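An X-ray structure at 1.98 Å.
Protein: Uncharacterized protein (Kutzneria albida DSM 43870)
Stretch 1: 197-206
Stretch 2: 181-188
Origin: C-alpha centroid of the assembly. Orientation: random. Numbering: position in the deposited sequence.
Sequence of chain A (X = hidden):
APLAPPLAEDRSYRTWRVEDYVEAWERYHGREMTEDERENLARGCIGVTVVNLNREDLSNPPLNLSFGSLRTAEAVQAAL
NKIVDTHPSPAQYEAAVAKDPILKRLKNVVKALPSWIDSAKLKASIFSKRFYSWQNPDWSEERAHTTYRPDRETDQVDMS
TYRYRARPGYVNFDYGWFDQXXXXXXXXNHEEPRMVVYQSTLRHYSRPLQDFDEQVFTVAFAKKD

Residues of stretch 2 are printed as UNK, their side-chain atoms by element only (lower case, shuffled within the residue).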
# COMPACT_ATOMS: atom_id res chain seq x y z
N VAL A 197 -8.62 -13.98 3.25
CA VAL A 197 -8.54 -12.52 3.32
C VAL A 197 -8.91 -12.02 4.71
O VAL A 197 -9.83 -12.55 5.35
CB VAL A 197 -9.41 -11.89 2.21
CG1 VAL A 197 -9.71 -10.41 2.47
CG2 VAL A 197 -8.70 -12.04 0.89
N TYR A 198 -8.16 -11.03 5.20
CA TYR A 198 -8.42 -10.45 6.51
C TYR A 198 -8.81 -8.99 6.40
O TYR A 198 -8.25 -8.25 5.61
CB TYR A 198 -7.20 -10.54 7.42
CG TYR A 198 -6.67 -11.92 7.64
CD1 TYR A 198 -7.51 -12.98 8.01
CD2 TYR A 198 -5.31 -12.18 7.50
CE1 TYR A 198 -7.01 -14.26 8.22
CE2 TYR A 198 -4.80 -13.45 7.72
CZ TYR A 198 -5.65 -14.48 8.07
OH TYR A 198 -5.12 -15.73 8.28
N GLN A 199 -9.73 -8.58 7.25
CA GLN A 199 -10.11 -7.19 7.37
C GLN A 199 -9.83 -6.83 8.82
O GLN A 199 -10.55 -7.28 9.73
CB GLN A 199 -11.58 -6.99 6.99
CG GLN A 199 -12.10 -5.57 7.20
CD GLN A 199 -13.61 -5.48 7.10
OE1 GLN A 199 -14.30 -6.51 7.02
NE2 GLN A 199 -14.15 -4.26 7.11
N SER A 200 -8.77 -6.06 9.05
CA SER A 200 -8.29 -5.82 10.42
C SER A 200 -8.34 -4.37 10.85
O SER A 200 -8.33 -3.45 10.02
CB SER A 200 -6.86 -6.32 10.57
OG SER A 200 -6.81 -7.71 10.33
N THR A 201 -8.39 -4.16 12.16
CA THR A 201 -8.06 -2.84 12.68
C THR A 201 -6.58 -2.61 12.41
O THR A 201 -5.81 -3.56 12.26
CB THR A 201 -8.29 -2.72 14.18
OG1 THR A 201 -7.35 -3.57 14.84
CG2 THR A 201 -9.71 -3.12 14.58
N LEU A 202 -6.17 -1.34 12.38
CA LEU A 202 -4.76 -1.01 12.23
C LEU A 202 -3.92 -1.60 13.35
O LEU A 202 -2.85 -2.13 13.10
CB LEU A 202 -4.57 0.51 12.19
CG LEU A 202 -3.09 0.90 12.09
CD1 LEU A 202 -2.48 0.39 10.79
CD2 LEU A 202 -2.89 2.41 12.25
N ARG A 203 -4.42 -1.54 14.58
CA ARG A 203 -3.67 -2.12 15.69
C ARG A 203 -3.43 -3.62 15.47
O ARG A 203 -2.36 -4.14 15.76
CB ARG A 203 -4.41 -1.92 17.02
CG ARG A 203 -3.60 -2.42 18.21
CD ARG A 203 -4.36 -2.37 19.53
NE ARG A 203 -5.23 -1.21 19.64
CZ ARG A 203 -4.82 0.03 19.90
NH1 ARG A 203 -3.53 0.29 20.07
NH2 ARG A 203 -5.71 1.02 19.98
N HIS A 204 -4.42 -4.34 14.96
CA HIS A 204 -4.26 -5.77 14.80
C HIS A 204 -3.31 -6.07 13.64
O HIS A 204 -2.43 -6.93 13.74
CB HIS A 204 -5.61 -6.44 14.56
CG HIS A 204 -5.49 -7.90 14.29
ND1 HIS A 204 -5.23 -8.82 15.28
CD2 HIS A 204 -5.56 -8.59 13.13
CE1 HIS A 204 -5.17 -10.02 14.74
NE2 HIS A 204 -5.37 -9.92 13.44
N TYR A 205 -3.50 -5.35 12.54
CA TYR A 205 -2.61 -5.48 11.39
C TYR A 205 -1.15 -5.20 11.79
O TYR A 205 -0.22 -5.84 11.31
CB TYR A 205 -3.04 -4.56 10.24
CG TYR A 205 -2.04 -4.61 9.11
CD1 TYR A 205 -1.98 -5.73 8.27
CD2 TYR A 205 -1.11 -3.60 8.92
CE1 TYR A 205 -1.04 -5.81 7.25
CE2 TYR A 205 -0.17 -3.67 7.89
CZ TYR A 205 -0.15 -4.78 7.07
OH TYR A 205 0.80 -4.88 6.07
N SER A 206 -0.96 -4.26 12.72
CA SER A 206 0.38 -3.79 13.10
C SER A 206 0.99 -4.52 14.31
O SER A 206 2.10 -4.20 14.73
CB SER A 206 0.33 -2.29 13.42
OG SER A 206 -0.29 -1.55 12.39
N UNK A 181 -13.14 3.91 3.87
CA UNK A 181 -14.57 3.98 4.15
C UNK A 181 -14.84 3.48 5.56
O UNK A 181 -15.59 4.10 6.33
c UNK A 181 -15.32 3.73 1.75
o UNK A 181 -15.46 2.94 0.78
o UNK A 181 -15.17 4.96 1.61
c UNK A 181 -15.38 3.16 3.15
N UNK A 182 -14.21 2.37 5.92
CA UNK A 182 -14.47 1.75 7.22
C UNK A 182 -13.30 1.82 8.17
O UNK A 182 -13.39 1.34 9.29
o UNK A 182 -13.80 -0.46 6.43
c UNK A 182 -14.86 0.26 7.07
c UNK A 182 -16.14 0.11 6.29
N UNK A 183 -12.20 2.42 7.73
CA UNK A 183 -11.00 2.51 8.56
C UNK A 183 -10.48 1.12 8.93
O UNK A 183 -10.13 0.87 10.08
n UNK A 183 -10.00 3.70 11.85
c UNK A 183 -10.03 3.78 10.52
c UNK A 183 -11.28 3.32 9.84
o UNK A 183 -9.07 4.20 9.85
N UNK A 184 -10.44 0.21 7.96
CA UNK A 184 -9.87 -1.11 8.17
C UNK A 184 -8.76 -1.39 7.17
O UNK A 184 -8.61 -0.68 6.18
o UNK A 184 -11.60 -2.14 6.80
c UNK A 184 -11.93 -2.14 9.19
c UNK A 184 -10.91 -2.24 8.06
N UNK A 185 -8.01 -2.44 7.45
CA UNK A 185 -6.83 -2.79 6.71
C UNK A 185 -7.00 -4.20 6.15
O UNK A 185 -7.23 -5.14 6.91
c UNK A 185 -2.93 0.71 5.79
c UNK A 185 -5.39 -1.23 7.95
c UNK A 185 -5.60 -2.66 7.61
n UNK A 185 -5.64 0.81 8.87
c UNK A 185 -4.54 -0.30 7.26
c UNK A 185 -4.00 2.10 7.46
c UNK A 185 -3.12 1.95 6.42
c UNK A 185 -4.70 0.96 7.87
c UNK A 185 -3.63 -0.41 6.20
c UNK A 185 -6.06 -0.50 8.90
N UNK A 186 -6.94 -4.31 4.83
CA UNK A 186 -7.22 -5.57 4.15
C UNK A 186 -5.94 -6.29 3.79
O UNK A 186 -5.09 -5.75 3.09
c UNK A 186 -11.68 -4.78 3.71
c UNK A 186 -9.79 -3.59 3.65
c UNK A 186 -12.23 -7.41 3.17
n UNK A 186 -11.14 -3.54 3.92
c UNK A 186 -10.92 -6.98 3.04
c UNK A 186 -8.06 -5.32 2.91
c UNK A 186 -10.64 -5.63 3.30
c UNK A 186 -13.25 -6.54 3.56
c UNK A 186 -13.00 -5.22 3.84
c UNK A 186 -9.43 -4.84 3.27
N UNK A 187 -5.80 -7.51 4.29
CA UNK A 187 -4.61 -8.27 3.99
C UNK A 187 -5.00 -9.74 3.85
O UNK A 187 -6.17 -10.04 3.61
c UNK A 187 -3.78 -8.98 8.55
n UNK A 187 -4.87 -8.25 8.46
n UNK A 187 -3.19 -8.99 7.37
c UNK A 187 -3.93 -8.26 6.47
c UNK A 187 -3.50 -8.06 5.05
c UNK A 187 -4.99 -7.78 7.17
N UNK A 188 -4.04 -10.64 3.94
CA UNK A 188 -4.31 -12.06 3.74
C UNK A 188 -3.20 -12.87 4.39
O UNK A 188 -2.20 -12.30 4.84
c UNK A 188 -4.45 -12.40 2.23
O HOH W 1 -8.04 0.86 11.99

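Position 181 has four side-chain atoms, two carbons and two oxygens. Both oxygens sit on the second carbon, which makes a carboxylate. It does not touch stretch 1. This is Asp 181.

Position 182 has three side-chain atoms. The CB carries one oxygen and one carbon. The oxygen lies 3.9 Å from Gln 199 NE2. This is Thr 182.

Position 183 has two carbons, one oxygen and one nitrogen. The second carbon carries both heteroatoms, an amide. The side chain makes no contact with stretch 1. This is Asn 183. Its backbone O accepts from water 1 at 2.8 Å, and the water O accepts from Leu 202 N at 2.9 Å.

Position 184 again has a CB carrying one oxygen and one carbon. The oxygen accepts a weak hydrogen bond from Gln 199 NE2 at 3.3 Å. This is Thr 184.

Position 185 has ten side-chain atoms: a CB, then fused five- and six-membered rings with one nitrogen. Leu 202 CD1 lies over the five-membered ring, 3.9 Å from its centroid. This is Trp 185.

Position 186 has the same ten-atom, fused-ring pattern with one nitrogen. Gln 199 CB lies almost on the normal of the six-membered ring, 3.7 Å from its centroid. This is Trp 186.

Position 187 has a CB and a five-membered ring of three carbons and two nitrogens, an imidazole. Tyr 198 CB and Tyr 205 CD1 lie over opposite faces. This is His 187. Its NE2 hydrogen-bonds Ser 200 OG at 2.7 Å; either atom could donate.

Position 188 has one side-chain carbon. It lies 4.5 Å from Val 197 CG2. This is Ala 188.

The two strands pair antiparallel. Trp 185 N donates to Ser 200 O, and Ser 200 N to Trp 185 O, both at 2.8 Å. His 187 N donates to Tyr 198 O at 2.9 Å, and Tyr 198 N to His 187 O at 2.7 Å. Side chains alternate between the sheet faces. Val 197, Gln 199, Trp 186 and Ala 188 share one face, where the Gln 199 chain covers an indole. Tyr 198, Ser 200, Trp 185 and His 187 share the other. There the rings of Tyr 198 and Tyr 205 turn their edges toward the imidazole, while Ser 200 holds its rim. The helix after the strand adds Leu 202 against Trp 185. Together the stretches bury 769 Å².

Stretch 2, residues 181-188: DTNTWWHA
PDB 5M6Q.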